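Local coordinates for fimbriae-associated protein FAP1 (Streptococcus parasanguinis, PDB 2X12), which probably mediates adhesion and biofilm formation as a serine-rich, peptidoglycan-anchored fimbrial adhesin of the bacterial cell wall, at residues Leu208-Ser222 and Ser251-Val265. Numbering follows the deposited sequence.
Sequences LKTLKTYTGIYIDTS and SKGIEYVSKGTTKGV
Ile217 pairs with Tyr256 and Ile219 with Ile254 through two-way backbone hydrogen bonds, Ile217 N to Tyr256 O at 2.9 Å among them, setting strand 212-220 antiparallel to 254-258. A second paired section joins Thr213 to Thr262, ending where Gly264 N reaches Leu211 O at 2.7 Å. Between the two sections the register shifts by two residues as the chain swings out at Lys259 and Gly260, returning at Thr261 against Tyr214. Ser258 bridges this break: its OG, held between its own N and carbonyl carbon (chi1 54°), accepts from Thr215 N at 3.3 Å and donates to Gly260 O. Thr213 OG1 lies 2.8 Å from Gly264 O and 3.2 Å from Thr262 O, and which of the two carbonyls the hydroxyl bonds is not settled.

Among side-chain contacts, Thr261 CG2 sits over one face of the Tyr214 ring as a CH-pi contact, while Ser258 O approaches the ring edge. Ile217 CG2 meets Tyr256 CB at 3.7 Å, and Ile219 CG1 lies 4.1 Å from Tyr256 CD2. Glu255, bent at chi2 (96°), folds its carboxylate against Tyr218 CB. Its OE1 accepts from Glu303 N, and the Tyr218 ring packs edge-to-face with Tyr302, whose OH bonds to Gly253 O.

With strand 287-295 flanking 212-220 on its other edge and Ile217 and Ile219 touching strand 268-276 of a second sheet, this is an antiparallel strand pair, its second strand broken by a short loop, packed as in a beta-sandwich.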
loop_
_atom_site.group_PDB
_atom_site.type_symbol
_atom_site.label_atom_id
_atom_site.label_comp_id
_atom_site.label_asym_id
_atom_site.label_seq_id
_atom_site.Cartn_x
_atom_site.Cartn_y
_atom_site.Cartn_z
ATOM N N LEU A 208 -21.639 -7.954 -6.979
ATOM C CA LEU A 208 -21.033 -6.766 -6.324
ATOM C C LEU A 208 -21.347 -5.420 -7.042
ATOM O O LEU A 208 -21.143 -4.334 -6.469
ATOM C CB LEU A 208 -19.512 -6.922 -6.284
ATOM C CG LEU A 208 -18.859 -7.708 -5.155
ATOM C CD1 LEU A 208 -19.822 -8.686 -4.575
ATOM C CD2 LEU A 208 -17.594 -8.458 -5.598
ATOM N N LYS A 209 -21.844 -5.492 -8.282
ATOM C CA LYS A 209 -22.036 -4.298 -9.107
ATOM C C LYS A 209 -22.907 -3.218 -8.428
ATOM O O LYS A 209 -22.755 -2.024 -8.735
ATOM C CB LYS A 209 -22.627 -4.663 -10.496
ATOM C CG LYS A 209 -21.633 -5.407 -11.493
ATOM C CD LYS A 209 -22.222 -5.644 -12.941
ATOM C CE LYS A 209 -23.734 -6.112 -12.893
ATOM N NZ LYS A 209 -24.366 -6.682 -14.155
ATOM N N THR A 210 -23.820 -3.613 -7.534
ATOM C CA THR A 210 -24.738 -2.637 -6.928
ATOM C C THR A 210 -24.176 -2.006 -5.670
ATOM O O THR A 210 -24.802 -1.160 -5.069
ATOM C CB THR A 210 -26.119 -3.256 -6.585
ATOM O OG1 THR A 210 -25.976 -4.299 -5.620
ATOM C CG2 THR A 210 -26.770 -3.823 -7.818
ATOM N N LEU A 211 -22.986 -2.415 -5.262
ATOM C CA LEU A 211 -22.491 -1.998 -3.969
ATOM C C LEU A 211 -21.798 -0.679 -4.020
ATOM O O LEU A 211 -21.345 -0.258 -5.068
ATOM C CB LEU A 211 -21.520 -3.023 -3.430
ATOM C CG LEU A 211 -22.141 -4.338 -3.026
ATOM C CD1 LEU A 211 -21.008 -5.249 -2.500
ATOM C CD2 LEU A 211 -23.240 -4.096 -2.001
ATOM N N LYS A 212 -21.681 -0.049 -2.861
ATOM C CA LYS A 212 -21.050 1.239 -2.757
ATOM C C LYS A 212 -19.774 1.056 -2.002
ATOM O O LYS A 212 -19.748 1.130 -0.783
ATOM C CB LYS A 212 -21.996 2.223 -2.109
ATOM C CG LYS A 212 -22.824 2.951 -3.182
ATOM C CD LYS A 212 -24.207 3.592 -2.689
ATOM C CE LYS A 212 -24.965 4.365 -3.886
ATOM N NZ LYS A 212 -26.422 3.950 -4.155
ATOM N N THR A 213 -18.714 0.819 -2.750
ATOM C CA THR A 213 -17.455 0.428 -2.173
ATOM C C THR A 213 -16.575 1.581 -1.741
ATOM O O THR A 213 -16.638 2.685 -2.294
ATOM C CB THR A 213 -16.653 -0.440 -3.156
ATOM O OG1 THR A 213 -16.218 0.352 -4.261
ATOM C CG2 THR A 213 -17.548 -1.558 -3.667
ATOM N N TYR A 214 -15.758 1.289 -0.736
ATOM C CA TYR A 214 -14.754 2.198 -0.259
ATOM C C TYR A 214 -13.364 1.632 -0.517
ATOM O O TYR A 214 -13.147 0.426 -0.367
ATOM C CB TYR A 214 -14.893 2.398 1.228
ATOM C CG TYR A 214 -15.944 3.369 1.611
ATOM C CD1 TYR A 214 -17.154 2.931 2.041
ATOM C CD2 TYR A 214 -15.727 4.725 1.568
ATOM C CE1 TYR A 214 -18.156 3.807 2.413
ATOM C CE2 TYR A 214 -16.731 5.633 1.945
ATOM C CZ TYR A 214 -17.953 5.137 2.373
ATOM O OH TYR A 214 -19.022 5.881 2.755
ATOM N N THR A 215 -12.408 2.492 -0.832
ATOM C CA THR A 215 -11.039 2.045 -0.944
ATOM C C THR A 215 -10.203 2.685 0.149
ATOM O O THR A 215 -10.530 3.776 0.635
ATOM C CB THR A 215 -10.540 2.365 -2.336
ATOM O OG1 THR A 215 -11.404 1.676 -3.287
ATOM C CG2 THR A 215 -9.080 1.974 -2.500
ATOM N N GLY A 216 -9.156 2.005 0.580
ATOM C CA GLY A 216 -8.325 2.557 1.611
ATOM C C GLY A 216 -6.891 2.147 1.426
ATOM O O GLY A 216 -6.633 1.096 0.815
ATOM N N ILE A 217 -5.967 2.943 1.995
ATOM C CA ILE A 217 -4.530 2.665 1.949
ATOM C C ILE A 217 -4.018 2.771 3.350
ATOM O O ILE A 217 -4.214 3.769 4.000
ATOM C CB ILE A 217 -3.848 3.678 1.057
ATOM C CG1 ILE A 217 -2.366 3.357 0.853
ATOM C CG2 ILE A 217 -4.054 5.058 1.603
ATOM C CD1 ILE A 217 -2.120 2.034 0.189
ATOM N N TYR A 218 -3.433 1.707 3.859
ATOM C CA TYR A 218 -2.824 1.767 5.184
ATOM C C TYR A 218 -1.384 2.093 4.914
ATOM O O TYR A 218 -0.783 1.458 4.075
ATOM C CB TYR A 218 -2.901 0.426 5.862
ATOM C CG TYR A 218 -1.985 0.276 7.043
ATOM C CD1 TYR A 218 -2.377 0.610 8.319
ATOM C CD2 TYR A 218 -0.723 -0.232 6.893
ATOM C CE1 TYR A 218 -1.511 0.442 9.421
ATOM C CE2 TYR A 218 0.124 -0.402 7.961
ATOM C CZ TYR A 218 -0.260 -0.062 9.222
ATOM O OH TYR A 218 0.652 -0.247 10.253
ATOM N N ILE A 219 -0.830 3.053 5.632
ATOM C CA ILE A 219 0.533 3.459 5.434
ATOM C C ILE A 219 1.222 3.664 6.761
ATOM O O ILE A 219 0.699 4.380 7.633
ATOM C CB ILE A 219 0.610 4.823 4.783
ATOM C CG1 ILE A 219 -0.245 4.896 3.527
ATOM C CG2 ILE A 219 2.076 5.205 4.505
ATOM C CD1 ILE A 219 -0.008 6.223 2.726
ATOM N N ASP A 220 2.421 3.113 6.903
ATOM C CA ASP A 220 3.159 3.199 8.170
ATOM C C ASP A 220 4.561 3.717 7.853
ATOM O O ASP A 220 5.312 3.092 7.089
ATOM C CB ASP A 220 3.199 1.809 8.808
ATOM C CG ASP A 220 4.023 1.732 10.092
ATOM O OD1 ASP A 220 4.649 2.703 10.543
ATOM O OD2 ASP A 220 4.058 0.643 10.679
ATOM N N THR A 221 4.912 4.861 8.426
ATOM C CA THR A 221 6.242 5.401 8.274
ATOM C C THR A 221 6.972 5.485 9.606
ATOM O O THR A 221 7.950 6.246 9.777
ATOM C CB THR A 221 6.174 6.771 7.653
ATOM O OG1 THR A 221 5.331 7.601 8.443
ATOM C CG2 THR A 221 5.614 6.683 6.262
ATOM N N SER A 222 6.525 4.676 10.549
ATOM C CA SER A 222 7.009 4.790 11.899
ATOM C C SER A 222 8.386 4.126 12.128
ATOM O O SER A 222 9.067 4.471 13.086
ATOM C CB SER A 222 6.017 4.195 12.858
ATOM O OG SER A 222 6.334 2.835 13.052
ATOM N N SER A 251 0.319 -1.734 16.132
ATOM C CA SER A 251 0.680 -1.132 14.853
ATOM C C SER A 251 0.530 0.368 14.923
ATOM O O SER A 251 -0.479 0.875 15.324
ATOM C CB SER A 251 -0.219 -1.599 13.721
ATOM O OG SER A 251 -0.152 -3.004 13.558
ATOM N N LYS A 252 1.554 1.089 14.519
ATOM C CA LYS A 252 1.488 2.553 14.459
ATOM C C LYS A 252 1.063 2.793 13.037
ATOM O O LYS A 252 0.859 1.829 12.297
ATOM C CB LYS A 252 2.858 3.148 14.828
ATOM C CG LYS A 252 3.147 2.944 16.343
ATOM C CD LYS A 252 4.617 2.901 16.711
ATOM C CE LYS A 252 4.770 2.194 18.071
ATOM N NZ LYS A 252 6.005 2.636 18.797
ATOM N N GLY A 253 0.844 3.993 12.570
ATOM C CA GLY A 253 0.408 3.974 11.145
ATOM C C GLY A 253 -1.072 3.812 10.937
ATOM O O GLY A 253 -1.760 3.311 11.802
ATOM N N ILE A 254 -1.550 4.302 9.795
ATOM C CA ILE A 254 -2.945 4.802 9.640
ATOM C C ILE A 254 -3.638 4.423 8.327
ATOM O O ILE A 254 -3.024 4.377 7.250
ATOM C CB ILE A 254 -2.955 6.339 9.675
ATOM C CG1 ILE A 254 -2.130 6.852 10.867
ATOM C CG2 ILE A 254 -4.360 6.867 9.707
ATOM C CD1 ILE A 254 -2.401 8.314 11.271
ATOM N N GLU A 255 -4.933 4.135 8.405
ATOM C CA GLU A 255 -5.666 3.813 7.173
ATOM C C GLU A 255 -6.247 5.144 6.708
ATOM O O GLU A 255 -6.922 5.825 7.452
ATOM C CB GLU A 255 -6.755 2.704 7.334
ATOM C CG GLU A 255 -7.189 2.023 5.957
ATOM C CD GLU A 255 -6.448 0.712 5.664
ATOM O OE1 GLU A 255 -6.198 0.050 6.711
ATOM O OE2 GLU A 255 -6.112 0.322 4.463
ATOM N N TYR A 256 -5.928 5.516 5.481
ATOM C CA TYR A 256 -6.544 6.649 4.843
ATOM C C TYR A 256 -7.633 6.084 3.945
ATOM O O TYR A 256 -7.360 5.274 3.058
ATOM C CB TYR A 256 -5.474 7.385 4.067
ATOM C CG TYR A 256 -4.371 7.834 4.977
ATOM C CD1 TYR A 256 -4.419 9.071 5.597
ATOM C CD2 TYR A 256 -3.343 6.999 5.301
ATOM C CE1 TYR A 256 -3.468 9.477 6.473
ATOM C CE2 TYR A 256 -2.357 7.407 6.200
ATOM C CZ TYR A 256 -2.449 8.668 6.772
ATOM O OH TYR A 256 -1.512 9.150 7.638
ATOM N N VAL A 257 -8.877 6.426 4.234
ATOM C CA VAL A 257 -9.994 5.800 3.539
ATOM C C VAL A 257 -10.673 6.838 2.678
ATOM O O VAL A 257 -10.668 8.010 3.022
ATOM C CB VAL A 257 -10.996 5.240 4.506
ATOM C CG1 VAL A 257 -12.211 4.808 3.764
ATOM C CG2 VAL A 257 -10.390 4.090 5.222
ATOM N N SER A 258 -11.243 6.431 1.553
ATOM C CA SER A 258 -11.845 7.420 0.668
ATOM C C SER A 258 -13.086 8.064 1.301
ATOM O O SER A 258 -13.832 7.429 2.096
ATOM C CB SER A 258 -12.234 6.802 -0.662
ATOM O OG SER A 258 -13.039 5.687 -0.460
ATOM N N LYS A 259 -13.284 9.332 0.967
ATOM C CA LYS A 259 -14.426 10.059 1.456
ATOM C C LYS A 259 -15.645 9.625 0.682
ATOM O O LYS A 259 -16.749 9.535 1.239
ATOM C CB LYS A 259 -14.223 11.570 1.318
ATOM C CG LYS A 259 -13.440 12.171 2.494
ATOM C CD LYS A 259 -13.691 13.688 2.799
ATOM C CE LYS A 259 -12.463 14.269 3.616
ATOM N NZ LYS A 259 -12.600 15.700 4.046
ATOM N N GLY A 260 -15.447 9.344 -0.602
ATOM C CA GLY A 260 -16.542 8.899 -1.452
ATOM C C GLY A 260 -16.463 7.411 -1.754
ATOM O O GLY A 260 -15.392 6.755 -1.617
ATOM N N THR A 261 -17.598 6.884 -2.194
ATOM C CA THR A 261 -17.692 5.492 -2.615
ATOM C C THR A 261 -17.630 5.362 -4.147
ATOM O O THR A 261 -17.587 6.334 -4.902
ATOM C CB THR A 261 -19.017 4.879 -2.105
ATOM O OG1 THR A 261 -20.146 5.652 -2.578
ATOM C CG2 THR A 261 -19.035 4.847 -0.596
ATOM N N THR A 262 -17.652 4.131 -4.602
ATOM C CA THR A 262 -17.584 3.841 -6.018
ATOM C C THR A 262 -18.627 2.810 -6.325
ATOM O O THR A 262 -18.650 1.768 -5.690
ATOM C CB THR A 262 -16.213 3.281 -6.326
ATOM O OG1 THR A 262 -15.274 4.333 -6.134
ATOM C CG2 THR A 262 -16.125 2.791 -7.725
ATOM N N LYS A 263 -19.489 3.069 -7.296
ATOM C CA LYS A 263 -20.497 2.067 -7.594
ATOM C C LYS A 263 -19.764 0.873 -8.100
ATOM O O LYS A 263 -19.116 0.931 -9.120
ATOM C CB LYS A 263 -21.594 2.512 -8.596
ATOM C CG LYS A 263 -23.003 1.906 -8.226
ATOM C CD LYS A 263 -24.125 2.194 -9.242
ATOM C CE LYS A 263 -24.091 1.227 -10.479
ATOM N NZ LYS A 263 -25.324 1.246 -11.357
ATOM N N GLY A 264 -19.832 -0.209 -7.356
ATOM C CA GLY A 264 -19.230 -1.452 -7.801
ATOM C C GLY A 264 -17.771 -1.456 -7.460
ATOM O O GLY A 264 -17.337 -0.694 -6.604
ATOM N N VAL A 265 -17.020 -2.310 -8.145
ATOM C CA VAL A 265 -15.587 -2.492 -7.896
ATOM C C VAL A 265 -14.796 -1.970 -9.090
ATOM O O VAL A 265 -15.094 -2.320 -10.212
ATOM C CB VAL A 265 -15.314 -4.008 -7.680
ATOM C CG1 VAL A 265 -13.842 -4.291 -7.510
ATOM C CG2 VAL A 265 -16.071 -4.498 -6.468
#